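Local coordinates for uncharacterized protein (Bacteroides uniformis, PDB 4IYK) that is of unknown function but, as a two-domain all-beta protein of the DUF3823 family, possibly binds carbohydrate, at residues Pro112-Asn117 with Ile121-Ser126; Phe125-Gly130 with Lys137-Phe142; Leu141-Asp146 with Leu180-Gly185. All blocks are in the same frame, centred on the assembly; numbering follows the deposited sequence.

Interaction 1 of 3, residues Pro112-Asn117 with Ile121-Ser126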
ATOM      1  N   PRO A 112      14.375   1.149   0.365  1.00 35.06           N
ATOM      2  CA  PRO A 112      13.996   0.401   1.566  1.00 34.04           C
ATOM      3  C   PRO A 112      14.917  -0.794   1.803  1.00 39.38           C
ATOM      4  O   PRO A 112      15.305  -1.487   0.856  1.00 39.08           O
ATOM      5  CB  PRO A 112      12.562  -0.038   1.260  1.00 34.29           C
ATOM      6  CG  PRO A 112      12.517  -0.157  -0.202  1.00 38.22           C
ATOM      7  CD  PRO A 112      13.354   0.980  -0.694  1.00 35.19           C
ATOM      8  N   LYS A 113      15.292  -0.999   3.066  1.00 36.62           N
ATOM      9  CA  LYS A 113      16.134  -2.105   3.516  1.00 36.70           C
ATOM     10  C   LYS A 113      15.586  -2.614   4.843  1.00 37.62           C
ATOM     11  O   LYS A 113      15.396  -1.809   5.744  1.00 37.12           O
ATOM     12  CB  LYS A 113      17.583  -1.609   3.668  1.00 41.32           C
ATOM     13  CG  LYS A 113      18.666  -2.651   3.475  1.00 59.82           C
ATOM     14  CD  LYS A 113      20.036  -1.998   3.682  1.00 74.21           C
ATOM     15  CE  LYS A 113      21.195  -2.966   3.594  1.00 92.22           C
ATOM     16  NZ  LYS A 113      22.488  -2.323   3.971  1.00102.94           N
ATOM     17  N   VAL A 114      15.290  -3.930   4.958  1.00 32.65           N
ATOM     18  CA  VAL A 114      14.812  -4.521   6.217  1.00 31.04           C
ATOM     19  C   VAL A 114      15.717  -5.718   6.519  1.00 35.32           C
ATOM     20  O   VAL A 114      15.791  -6.655   5.716  1.00 34.83           O
ATOM     21  CB  VAL A 114      13.302  -4.909   6.250  1.00 31.37           C
ATOM     22  CG1 VAL A 114      12.887  -5.356   7.653  1.00 29.73           C
ATOM     23  CG2 VAL A 114      12.407  -3.761   5.776  1.00 30.39           C
ATOM     24  N   GLU A 115      16.436  -5.673   7.640  1.00 32.51           N
ATOM     25  CA  GLU A 115      17.301  -6.795   7.946  1.00 33.56           C
ATOM     26  C   GLU A 115      17.376  -7.097   9.436  1.00 37.40           C
ATOM     27  O   GLU A 115      17.104  -6.249  10.294  1.00 36.24           O
ATOM     28  CB  GLU A 115      18.720  -6.615   7.360  1.00 36.51           C
ATOM     29  CG  GLU A 115      19.422  -5.311   7.677  1.00 49.98           C
ATOM     30  CD  GLU A 115      20.755  -5.135   6.972  1.00 72.76           C
ATOM     31  OE1 GLU A 115      20.873  -5.549   5.795  1.00 60.36           O
ATOM     32  OE2 GLU A 115      21.676  -4.558   7.592  1.00 68.19           O
ATOM     33  N   LYS A 116      17.760  -8.352   9.696  1.00 33.70           N
ATOM     34  CA  LYS A 116      17.959  -8.908  11.023  0.50 33.17           C
ATOM     35  C   LYS A 116      19.436  -8.853  11.360  1.00 39.38           C
ATOM     36  O   LYS A 116      20.254  -9.367  10.591  1.00 40.19           O
ATOM     37  CB  LYS A 116      17.437 -10.359  11.061  0.50 33.35           C
ATOM     38  CG  LYS A 116      17.591 -11.067  12.405  0.50 32.61           C
ATOM     39  CD  LYS A 116      17.157 -12.528  12.276  0.50 36.56           C
ATOM     40  CE  LYS A 116      17.164 -13.254  13.598  0.50 40.15           C
ATOM     41  NZ  LYS A 116      18.532 -13.578  14.084  0.50 42.01           N
ATOM     42  N   ASN A 117      19.773  -8.235  12.497  1.00 39.12           N
ATOM     43  CA  ASN A 117      21.145  -8.162  12.993  0.50 41.37           C
ATOM     44  C   ASN A 117      21.096  -8.510  14.472  1.00 46.20           C
ATOM     45  O   ASN A 117      20.610  -7.713  15.283  1.00 44.75           O
ATOM     46  CB  ASN A 117      21.799  -6.784  12.724  0.50 43.59           C
ATOM     47  CG  ASN A 117      21.754  -6.319  11.278  0.50 58.39           C
ATOM     48  OD1 ASN A 117      21.015  -5.387  10.924  0.50 48.28           O
ATOM     49  ND2 ASN A 117      22.547  -6.948  10.415  0.50 45.50           N
ATOM     50  N   ILE A 121      15.269  -6.561  14.342  1.00 28.67           N
ATOM     51  CA  ILE A 121      14.861  -6.298  12.968  1.00 28.15           C
ATOM     52  C   ILE A 121      14.980  -4.784  12.800  1.00 31.85           C
ATOM     53  O   ILE A 121      14.375  -4.055  13.575  1.00 29.96           O
ATOM     54  CB  ILE A 121      13.436  -6.832  12.639  1.00 29.49           C
ATOM     55  CG1 ILE A 121      13.272  -8.335  13.015  1.00 28.59           C
ATOM     56  CG2 ILE A 121      13.077  -6.557  11.164  1.00 30.93           C
ATOM     57  CD1 ILE A 121      14.100  -9.334  12.239  1.00 28.87           C
ATOM     58  N   THR A 122      15.796  -4.312  11.833  1.00 31.49           N
ATOM     59  CA  THR A 122      15.978  -2.879  11.575  1.00 32.24           C
ATOM     60  C   THR A 122      15.569  -2.527  10.143  1.00 34.81           C
ATOM     61  O   THR A 122      16.012  -3.176   9.197  1.00 34.12           O
ATOM     62  CB  THR A 122      17.433  -2.433  11.866  1.00 39.80           C
ATOM     63  OG1 THR A 122      17.663  -2.580  13.260  1.00 43.63           O
ATOM     64  CG2 THR A 122      17.692  -0.966  11.510  1.00 38.34           C
ATOM     65  N   ALA A 123      14.771  -1.450   9.998  1.00 30.70           N
ATOM     66  CA  ALA A 123      14.341  -0.915   8.712  1.00 29.38           C
ATOM     67  C   ALA A 123      14.988   0.447   8.499  1.00 34.41           C
ATOM     68  O   ALA A 123      15.051   1.243   9.434  1.00 34.00           O
ATOM     69  CB  ALA A 123      12.819  -0.798   8.666  1.00 28.89           C
ATOM     70  N   THR A 124      15.563   0.673   7.312  1.00 31.95           N
ATOM     71  CA  THR A 124      16.178   1.947   6.924  1.00 33.70           C
ATOM     72  C   THR A 124      15.610   2.316   5.573  1.00 36.10           C
ATOM     73  O   THR A 124      15.359   1.438   4.736  1.00 35.47           O
ATOM     74  CB  THR A 124      17.717   1.916   6.948  1.00 45.79           C
ATOM     75  OG1 THR A 124      18.186   0.888   6.080  1.00 49.71           O
ATOM     76  CG2 THR A 124      18.280   1.740   8.353  1.00 41.61           C
ATOM     77  N   PHE A 125      15.338   3.613   5.383  1.00 32.84           N
ATOM     78  CA  PHE A 125      14.676   4.111   4.185  1.00 31.45           C
ATOM     79  C   PHE A 125      14.638   5.636   4.147  1.00 37.12           C
ATOM     80  O   PHE A 125      14.883   6.319   5.143  1.00 39.27           O
ATOM     81  CB  PHE A 125      13.207   3.556   4.096  1.00 30.75           C
ATOM     82  CG  PHE A 125      12.317   3.889   5.278  1.00 31.27           C
ATOM     83  CD1 PHE A 125      12.369   3.136   6.450  1.00 32.75           C
ATOM     84  CD2 PHE A 125      11.433   4.965   5.226  1.00 33.75           C
ATOM     85  CE1 PHE A 125      11.555   3.457   7.546  1.00 32.94           C
ATOM     86  CE2 PHE A 125      10.604   5.266   6.319  1.00 35.72           C
ATOM     87  CZ  PHE A 125      10.665   4.506   7.462  1.00 32.51           C
ATOM     88  N   SER A 126      14.296   6.148   2.973  1.00 33.08           N
ATOM     89  CA  SER A 126      14.063   7.545   2.668  1.00 34.00           C
ATOM     90  C   SER A 126      12.657   7.668   2.123  1.00 37.89           C
ATOM     91  O   SER A 126      12.048   6.661   1.753  1.00 36.13           O
ATOM     92  CB  SER A 126      15.095   8.054   1.657  1.00 39.49           C
ATOM     93  OG  SER A 126      16.302   8.368   2.329  1.00 53.70           O
TER
HETATM   94  O   HOH W   1      19.078  -5.017  13.515  1.00 42.64           O
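Val114 and Ile121 meet on the inward side of two antiparallel strands, with CG1 of Val114 3.7 Å from CG2 of Ile121. Both methyls stand anti to their own backbone N (chi1 of Val114 is -173°), which brings them together over the strand gap. The other branch, CG2, faces Ala123, 4.2 Å from its CB. Ile121 also reaches across to its opposite number: its CD1 rests 3.7 Å from CB of Lys116, the two side chains passing at an angle. Phe199 and Ile201 of strand 196-206 and Ile223 of strand 216-224 close over this side. The segments form a beta hairpin, the first two strands of a three-stranded sheet in a domain assigned to the E-set clan, whose members are immunoglobulin-like beta-sandwiches. Lys113-Thr124 and Glu115-Thr122 are its hydrogen-bonded pairs. The bond from Thr122 N to Glu115 O is short, 2.8 Å, and nearly straight at 175°. An alanine in place of Ile121 would probably open a gap beside Val114 CG1 and take away the methyl that rests on CB of Lys116. The outward side is looser. Here Lys113 and Thr124 run side by side, CB of Lys113 3.5 Å from OG1 of Thr124, and the lysine chain then extends away. Near the turn a water accepts from Thr122 OG1 at 2.8 Å.

Interaction 2 of 3, residues Phe125-Gly130 with Lys137-Phe142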
ATOM      1  N   PHE A 125      15.338   3.613   5.383  1.00 32.84           N
ATOM      2  CA  PHE A 125      14.676   4.111   4.185  1.00 31.45           C
ATOM      3  C   PHE A 125      14.638   5.636   4.147  1.00 37.12           C
ATOM      4  O   PHE A 125      14.883   6.319   5.143  1.00 39.27           O
ATOM      5  CB  PHE A 125      13.207   3.556   4.096  1.00 30.75           C
ATOM      6  CG  PHE A 125      12.317   3.889   5.278  1.00 31.27           C
ATOM      7  CD1 PHE A 125      12.369   3.136   6.450  1.00 32.75           C
ATOM      8  CD2 PHE A 125      11.433   4.965   5.226  1.00 33.75           C
ATOM      9  CE1 PHE A 125      11.555   3.457   7.546  1.00 32.94           C
ATOM     10  CE2 PHE A 125      10.604   5.266   6.319  1.00 35.72           C
ATOM     11  CZ  PHE A 125      10.665   4.506   7.462  1.00 32.51           C
ATOM     12  N   SER A 126      14.296   6.148   2.973  1.00 33.08           N
ATOM     13  CA  SER A 126      14.063   7.545   2.668  1.00 34.00           C
ATOM     14  C   SER A 126      12.657   7.668   2.123  1.00 37.89           C
ATOM     15  O   SER A 126      12.048   6.661   1.753  1.00 36.13           O
ATOM     16  CB  SER A 126      15.095   8.054   1.657  1.00 39.49           C
ATOM     17  OG  SER A 126      16.302   8.368   2.329  1.00 53.70           O
ATOM     18  N   LEU A 127      12.158   8.898   2.024  1.00 37.11           N
ATOM     19  CA  LEU A 127      10.817   9.180   1.525  1.00 36.54           C
ATOM     20  C   LEU A 127      10.848  10.302   0.525  1.00 40.94           C
ATOM     21  O   LEU A 127      11.664  11.222   0.625  1.00 42.26           O
ATOM     22  CB  LEU A 127       9.833   9.532   2.660  1.00 36.04           C
ATOM     23  CG  LEU A 127       9.626   8.478   3.761  1.00 38.01           C
ATOM     24  CD1 LEU A 127       8.790   9.040   4.887  1.00 39.67           C
ATOM     25  CD2 LEU A 127       8.979   7.223   3.236  1.00 34.71           C
ATOM     26  N   GLU A 128       9.928  10.226  -0.427  1.00 36.46           N
ATOM     27  CA  GLU A 128       9.756  11.207  -1.475  1.00 38.30           C
ATOM     28  C   GLU A 128       8.273  11.562  -1.540  1.00 39.80           C
ATOM     29  O   GLU A 128       7.427  10.678  -1.523  1.00 37.54           O
ATOM     30  CB  GLU A 128      10.286  10.594  -2.771  1.00 39.51           C
ATOM     31  CG  GLU A 128      10.263  11.467  -3.996  1.00 52.03           C
ATOM     32  CD  GLU A 128      10.762  10.678  -5.192  1.00 76.20           C
ATOM     33  OE1 GLU A 128      11.899  10.155  -5.128  1.00 62.46           O
ATOM     34  OE2 GLU A 128       9.984  10.517  -6.161  1.00 68.90           O
ATOM     35  N   ALA A 129       7.959  12.851  -1.572  1.00 37.26           N
ATOM     36  CA  ALA A 129       6.573  13.302  -1.661  1.00 37.74           C
ATOM     37  C   ALA A 129       6.080  13.216  -3.114  1.00 42.34           C
ATOM     38  O   ALA A 129       6.837  13.558  -4.029  1.00 41.05           O
ATOM     39  CB  ALA A 129       6.457  14.728  -1.147  1.00 40.73           C
ATOM     40  N   GLY A 130       4.830  12.760  -3.297  1.00 38.79           N
ATOM     41  CA  GLY A 130       4.158  12.678  -4.594  1.00 38.89           C
ATOM     42  C   GLY A 130       3.946  14.055  -5.195  1.00 44.16           C
ATOM     43  O   GLY A 130       4.088  14.238  -6.405  1.00 43.92           O
ATOM     44  N   LYS A 137       2.781  12.102   8.328  1.00 37.01           N
ATOM     45  CA  LYS A 137       2.019  11.937   9.571  1.00 36.16           C
ATOM     46  C   LYS A 137       2.573  10.763  10.401  1.00 39.19           C
ATOM     47  O   LYS A 137       2.771  10.914  11.607  1.00 39.79           O
ATOM     48  CB  LYS A 137       0.530  11.723   9.243  1.00 38.19           C
ATOM     49  CG  LYS A 137      -0.418  11.912  10.418  1.00 55.23           C
ATOM     50  CD  LYS A 137      -1.855  11.622  10.000  1.00 78.92           C
ATOM     51  CE  LYS A 137      -2.826  11.626  11.163  1.00100.08           C
ATOM     52  NZ  LYS A 137      -4.168  11.117  10.773  1.00113.13           N
ATOM     53  N   GLU A 138       2.813   9.602   9.770  1.00 33.34           N
ATOM     54  CA  GLU A 138       3.316   8.407  10.461  1.00 32.69           C
ATOM     55  C   GLU A 138       4.280   7.559   9.626  1.00 34.85           C
ATOM     56  O   GLU A 138       4.165   7.509   8.400  1.00 33.08           O
ATOM     57  CB  GLU A 138       2.151   7.478  10.874  1.00 33.52           C
ATOM     58  CG  GLU A 138       1.141   8.034  11.877  1.00 45.71           C
ATOM     59  CD  GLU A 138      -0.045   7.138  12.186  1.00 59.00           C
ATOM     60  OE1 GLU A 138       0.070   5.906  12.003  1.00 46.07           O
ATOM     61  OE2 GLU A 138      -1.096   7.671  12.608  1.00 56.07           O
ATOM     62  N   ILE A 139       5.169   6.813  10.321  1.00 31.04           N
ATOM     63  CA  ILE A 139       6.049   5.790   9.728  1.00 28.71           C
ATOM     64  C   ILE A 139       5.937   4.545  10.626  1.00 31.87           C
ATOM     65  O   ILE A 139       5.803   4.659  11.860  1.00 30.19           O
ATOM     66  CB  ILE A 139       7.525   6.200   9.422  1.00 31.22           C
ATOM     67  CG1 ILE A 139       8.267   6.706  10.683  1.00 31.49           C
ATOM     68  CG2 ILE A 139       7.591   7.198   8.247  1.00 31.98           C
ATOM     69  CD1 ILE A 139       9.820   6.703  10.602  1.00 31.02           C
ATOM     70  N   GLN A 140       5.924   3.360   9.996  1.00 27.02           N
ATOM     71  CA  GLN A 140       5.773   2.130  10.738  1.00 25.49           C
ATOM     72  C   GLN A 140       6.349   0.951   9.998  1.00 27.86           C
ATOM     73  O   GLN A 140       6.244   0.855   8.763  1.00 25.33           O
ATOM     74  CB  GLN A 140       4.282   1.872  11.055  1.00 25.78           C
ATOM     75  CG  GLN A 140       4.052   0.692  12.009  1.00 27.29           C
ATOM     76  CD  GLN A 140       2.715   0.767  12.694  1.00 29.26           C
ATOM     77  OE1 GLN A 140       1.903   1.644  12.444  1.00 29.11           O
ATOM     78  NE2 GLN A 140       2.426  -0.197  13.508  1.00 25.73           N
ATOM     79  N   LEU A 141       6.958   0.039  10.783  1.00 25.23           N
ATOM     80  CA  LEU A 141       7.465  -1.233  10.311  1.00 24.49           C
ATOM     81  C   LEU A 141       6.439  -2.282  10.708  1.00 27.92           C
ATOM     82  O   LEU A 141       6.383  -2.698  11.869  1.00 26.55           O
ATOM     83  CB  LEU A 141       8.886  -1.547  10.858  1.00 24.40           C
ATOM     84  CG  LEU A 141       9.524  -2.876  10.394  1.00 26.66           C
ATOM     85  CD1 LEU A 141       9.625  -2.956   8.851  1.00 24.99           C
ATOM     86  CD2 LEU A 141      10.916  -3.070  11.031  1.00 27.02           C
ATOM     87  N   PHE A 142       5.564  -2.655   9.752  1.00 24.56           N
ATOM     88  CA  PHE A 142       4.530  -3.651  10.024  1.00 23.37           C
ATOM     89  C   PHE A 142       5.110  -5.040   9.968  1.00 25.78           C
ATOM     90  O   PHE A 142       5.991  -5.306   9.157  1.00 25.25           O
ATOM     91  CB  PHE A 142       3.343  -3.518   9.056  1.00 24.70           C
ATOM     92  CG  PHE A 142       2.653  -2.179   9.156  1.00 25.74           C
ATOM     93  CD1 PHE A 142       1.746  -1.917  10.187  1.00 26.17           C
ATOM     94  CD2 PHE A 142       2.952  -1.153   8.255  1.00 25.43           C
ATOM     95  CE1 PHE A 142       1.096  -0.676  10.268  1.00 27.67           C
ATOM     96  CE2 PHE A 142       2.305   0.092   8.342  1.00 27.63           C
ATOM     97  CZ  PHE A 142       1.398   0.327   9.361  1.00 26.62           C
TER
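Ile139 rests against both Phe125 and Leu127, and the contact is wholly apolar. It joins the two sheets of a beta-sandwich, the architecture expected of an E-set domain: segment 125-130 belongs to the three-stranded sheet and segment 137-142 to the facing one. No hydrogen bond links the segments, and the nearest CA atoms, those of Leu127 and Ile139, are 10.1 Å apart. Side chains alone bridge the gap. The two branches of Ile139 share the work. CD1 goes to the far end of the Phe125 ring, 3.9 Å from CZ, in an oblique approach. CG2 touches both partners, 4.0 Å from CD1 of Leu127 and 4.1 Å from CE2 of Phe125. The first torsion of Ile139 sets the branches this way. At chi1 57° CG1 lies between the backbone N and the carbonyl carbon, while CG2 is anti to the carbonyl carbon. Further out, Tyr178 and Leu180 of strand 178-183 pack on Ile139. Ile201 touches Phe125 and Ala203 touches Leu127, both from strand 196-206. Backbone bonds of Phe125 with Tyr178 and of Ser126 with Lys110 fix segment 125-130 between its sheet neighbours. A classic beta bulge, in which Lys137 and Glu138 both face Leu204, precedes Ile139. On the side of segment 125-130 turned from Ile139, Glu128 forms a salt bridge with Arg108. Beyond Ile139, Gln140 lays its CG over one face of the Phe142 ring, 3.6 Å above the plane and offset toward the rim.

Interaction 3 of 3, residues Leu141-Asp146 with Leu180-Gly185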
ATOM      1  N   LEU A 141       6.958   0.039  10.783  1.00 25.23           N
ATOM      2  CA  LEU A 141       7.465  -1.233  10.311  1.00 24.49           C
ATOM      3  C   LEU A 141       6.439  -2.282  10.708  1.00 27.92           C
ATOM      4  O   LEU A 141       6.383  -2.698  11.869  1.00 26.55           O
ATOM      5  CB  LEU A 141       8.886  -1.547  10.858  1.00 24.40           C
ATOM      6  CG  LEU A 141       9.524  -2.876  10.394  1.00 26.66           C
ATOM      7  CD1 LEU A 141       9.625  -2.956   8.851  1.00 24.99           C
ATOM      8  CD2 LEU A 141      10.916  -3.070  11.031  1.00 27.02           C
ATOM      9  N   PHE A 142       5.564  -2.655   9.752  1.00 24.56           N
ATOM     10  CA  PHE A 142       4.530  -3.651  10.024  1.00 23.37           C
ATOM     11  C   PHE A 142       5.110  -5.040   9.968  1.00 25.78           C
ATOM     12  O   PHE A 142       5.991  -5.306   9.157  1.00 25.25           O
ATOM     13  CB  PHE A 142       3.343  -3.518   9.056  1.00 24.70           C
ATOM     14  CG  PHE A 142       2.653  -2.179   9.156  1.00 25.74           C
ATOM     15  CD1 PHE A 142       1.746  -1.917  10.187  1.00 26.17           C
ATOM     16  CD2 PHE A 142       2.952  -1.153   8.255  1.00 25.43           C
ATOM     17  CE1 PHE A 142       1.096  -0.676  10.268  1.00 27.67           C
ATOM     18  CE2 PHE A 142       2.305   0.092   8.342  1.00 27.63           C
ATOM     19  CZ  PHE A 142       1.398   0.327   9.361  1.00 26.62           C
ATOM     20  N   ALA A 143       4.598  -5.935  10.814  1.00 20.82           N
ATOM     21  CA  ALA A 143       5.001  -7.340  10.839  1.00 20.86           C
ATOM     22  C   ALA A 143       3.792  -8.288  10.876  1.00 24.24           C
ATOM     23  O   ALA A 143       2.810  -8.020  11.584  1.00 23.40           O
ATOM     24  CB  ALA A 143       5.898  -7.601  12.053  1.00 21.95           C
ATOM     25  N   PHE A 144       3.873  -9.423  10.142  1.00 21.14           N
ATOM     26  CA  PHE A 144       2.838 -10.470  10.189  1.00 21.77           C
ATOM     27  C   PHE A 144       3.413 -11.847   9.801  1.00 24.27           C
ATOM     28  O   PHE A 144       4.468 -11.922   9.176  1.00 22.64           O
ATOM     29  CB  PHE A 144       1.601 -10.136   9.321  1.00 23.16           C
ATOM     30  CG  PHE A 144       0.350 -10.783   9.872  1.00 23.95           C
ATOM     31  CD1 PHE A 144      -0.200 -10.360  11.087  1.00 24.67           C
ATOM     32  CD2 PHE A 144      -0.258 -11.843   9.201  1.00 24.73           C
ATOM     33  CE1 PHE A 144      -1.358 -10.958  11.593  1.00 27.18           C
ATOM     34  CE2 PHE A 144      -1.405 -12.458   9.720  1.00 27.86           C
ATOM     35  CZ  PHE A 144      -1.940 -12.028  10.918  1.00 26.58           C
ATOM     36  N   SER A 145       2.680 -12.917  10.113  1.00 22.94           N
ATOM     37  CA  SER A 145       3.082 -14.310   9.810  1.00 23.94           C
ATOM     38  C   SER A 145       2.837 -14.680   8.313  1.00 27.79           C
ATOM     39  O   SER A 145       3.106 -15.807   7.920  1.00 27.89           O
ATOM     40  CB  SER A 145       2.364 -15.300  10.726  1.00 24.40           C
ATOM     41  OG  SER A 145       0.964 -15.105  10.614  1.00 30.98           O
ATOM     42  N   ASP A 146       2.328 -13.755   7.506  1.00 24.02           N
ATOM     43  CA  ASP A 146       2.121 -14.013   6.068  1.00 24.74           C
ATOM     44  C   ASP A 146       2.384 -12.696   5.276  1.00 28.18           C
ATOM     45  O   ASP A 146       2.571 -11.616   5.866  1.00 25.00           O
ATOM     46  CB  ASP A 146       0.740 -14.687   5.748  1.00 26.25           C
ATOM     47  CG  ASP A 146      -0.507 -13.829   5.943  1.00 29.77           C
ATOM     48  OD1 ASP A 146      -0.454 -12.612   5.653  1.00 30.82           O
ATOM     49  OD2 ASP A 146      -1.518 -14.361   6.400  1.00 43.52           O
ATOM     50  N   LEU A 180      13.556   2.385  11.797  1.00 29.10           N
ATOM     51  CA  LEU A 180      12.549   1.740  12.650  1.00 28.13           C
ATOM     52  C   LEU A 180      13.117   0.399  13.102  1.00 31.45           C
ATOM     53  O   LEU A 180      13.927  -0.193  12.395  1.00 31.25           O
ATOM     54  CB  LEU A 180      11.165   1.592  11.975  1.00 26.33           C
ATOM     55  CG  LEU A 180      10.487   2.924  11.574  1.00 29.70           C
ATOM     56  CD1 LEU A 180       9.393   2.684  10.574  1.00 27.69           C
ATOM     57  CD2 LEU A 180       9.973   3.717  12.807  1.00 31.14           C
ATOM     58  N   SER A 181      12.748  -0.040  14.306  1.00 28.78           N
ATOM     59  CA  SER A 181      13.290  -1.250  14.925  1.00 27.86           C
ATOM     60  C   SER A 181      12.249  -2.088  15.612  1.00 32.26           C
ATOM     61  O   SER A 181      11.330  -1.542  16.247  1.00 32.10           O
ATOM     62  CB  SER A 181      14.322  -0.866  15.992  1.00 32.92           C
ATOM     63  OG  SER A 181      15.569  -0.495  15.438  1.00 44.42           O
ATOM     64  N   ILE A 182      12.478  -3.423  15.601  1.00 27.80           N
ATOM     65  CA  ILE A 182      11.717  -4.404  16.365  1.00 26.37           C
ATOM     66  C   ILE A 182      12.737  -5.267  17.131  1.00 30.92           C
ATOM     67  O   ILE A 182      13.603  -5.886  16.510  1.00 30.87           O
ATOM     68  CB  ILE A 182      10.725  -5.267  15.543  1.00 27.24           C
ATOM     69  CG1 ILE A 182       9.693  -4.390  14.773  1.00 26.69           C
ATOM     70  CG2 ILE A 182       9.998  -6.269  16.476  1.00 25.89           C
ATOM     71  CD1 ILE A 182       9.125  -5.075  13.523  1.00 26.77           C
ATOM     72  N   ASP A 183      12.645  -5.284  18.467  1.00 27.11           N
ATOM     73  CA  ASP A 183      13.501  -6.127  19.299  1.00 27.53           C
ATOM     74  C   ASP A 183      12.814  -7.480  19.370  1.00 28.62           C
ATOM     75  O   ASP A 183      11.689  -7.556  19.852  1.00 28.37           O
ATOM     76  CB  ASP A 183      13.714  -5.503  20.708  1.00 30.37           C
ATOM     77  CG  ASP A 183      14.667  -6.289  21.607  1.00 35.21           C
ATOM     78  OD1 ASP A 183      14.385  -7.471  21.895  1.00 33.41           O
ATOM     79  OD2 ASP A 183      15.655  -5.716  22.052  1.00 42.90           O
ATOM     80  N   LEU A 184      13.473  -8.538  18.898  1.00 25.16           N
ATOM     81  CA  LEU A 184      12.865  -9.866  18.861  1.00 24.22           C
ATOM     82  C   LEU A 184      12.642 -10.469  20.235  1.00 29.85           C
ATOM     83  O   LEU A 184      11.639 -11.164  20.408  1.00 28.93           O
ATOM     84  CB  LEU A 184      13.674 -10.815  17.975  1.00 23.78           C
ATOM     85  CG  LEU A 184      13.695 -10.389  16.493  1.00 26.75           C
ATOM     86  CD1 LEU A 184      14.599 -11.328  15.662  1.00 27.58           C
ATOM     87  CD2 LEU A 184      12.261 -10.305  15.933  1.00 26.96           C
ATOM     88  N   GLY A 185      13.549 -10.200  21.183  1.00 28.61           N
ATOM     89  CA  GLY A 185      13.459 -10.706  22.553  1.00 28.87           C
ATOM     90  C   GLY A 185      12.266 -10.149  23.308  1.00 31.23           C
ATOM     91  O   GLY A 185      11.665 -10.842  24.134  1.00 30.53           O
TER
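Strands 141-144 and 180-183 run in roughly the same direction, at 36°, with their axes 8.2 Å apart at closest approach. They lie in different sheets of the beta-sandwich and share no hydrogen bond. The gap is narrowest at the start of both segments, where the CA atoms of Leu141 and Leu180 are 6.3 Å apart. Each has backbone partners in its own sheet: Phe142 pairs with Arg200, and Leu180 with Ala123. Leu141 carries the side-chain contact. Its CB meets CB of Leu180 at 4.0 Å, and CD1 of Leu180 lies against the strand itself, 3.6 Å from Leu141 N. Beyond CB, Leu141 turns to Ile182, and the two chains pass at a slant. CG of Leu141 is anti to its backbone nitrogen (chi1 -179°), and CD2 comes 3.7 Å from CD1 of Ile182. Further partners come from both sheets and from a loop. Phe199 of strand 196-206 touches Leu141, Ala143 and Ile182, and Ala123 packs on Leu141. Leu191, from the loop, lies against Ile182. Towards the ends of the strands the contact thins out, and its last touch is CB of Ala143 at 4.4 Å from CD1 of Ile182.

How the interactions relate
The three contacts belong to one sandwich domain. Interaction 1 builds an edge of the three-stranded sheet, and interactions 2 and 3 join that sheet to the facing one. Interactions 1 and 2 share Phe125 and Ser126, with centres 13 Å apart. Interactions 2 and 3 share Leu141 and Phe142, with centres 16 Å apart. Leu141 CD2 packs 3.8 Å from Ala123 CB, tying the hairpin's inner side to the second sheet. Segment 180-185 flanks segment 121-126: Ala123 N is 2.8 Å from Leu180 O, a probable hydrogen bond. Leu180 also links the two cross-sheet contacts, its CD2 lying 3.7 Å from Ile139 CD1.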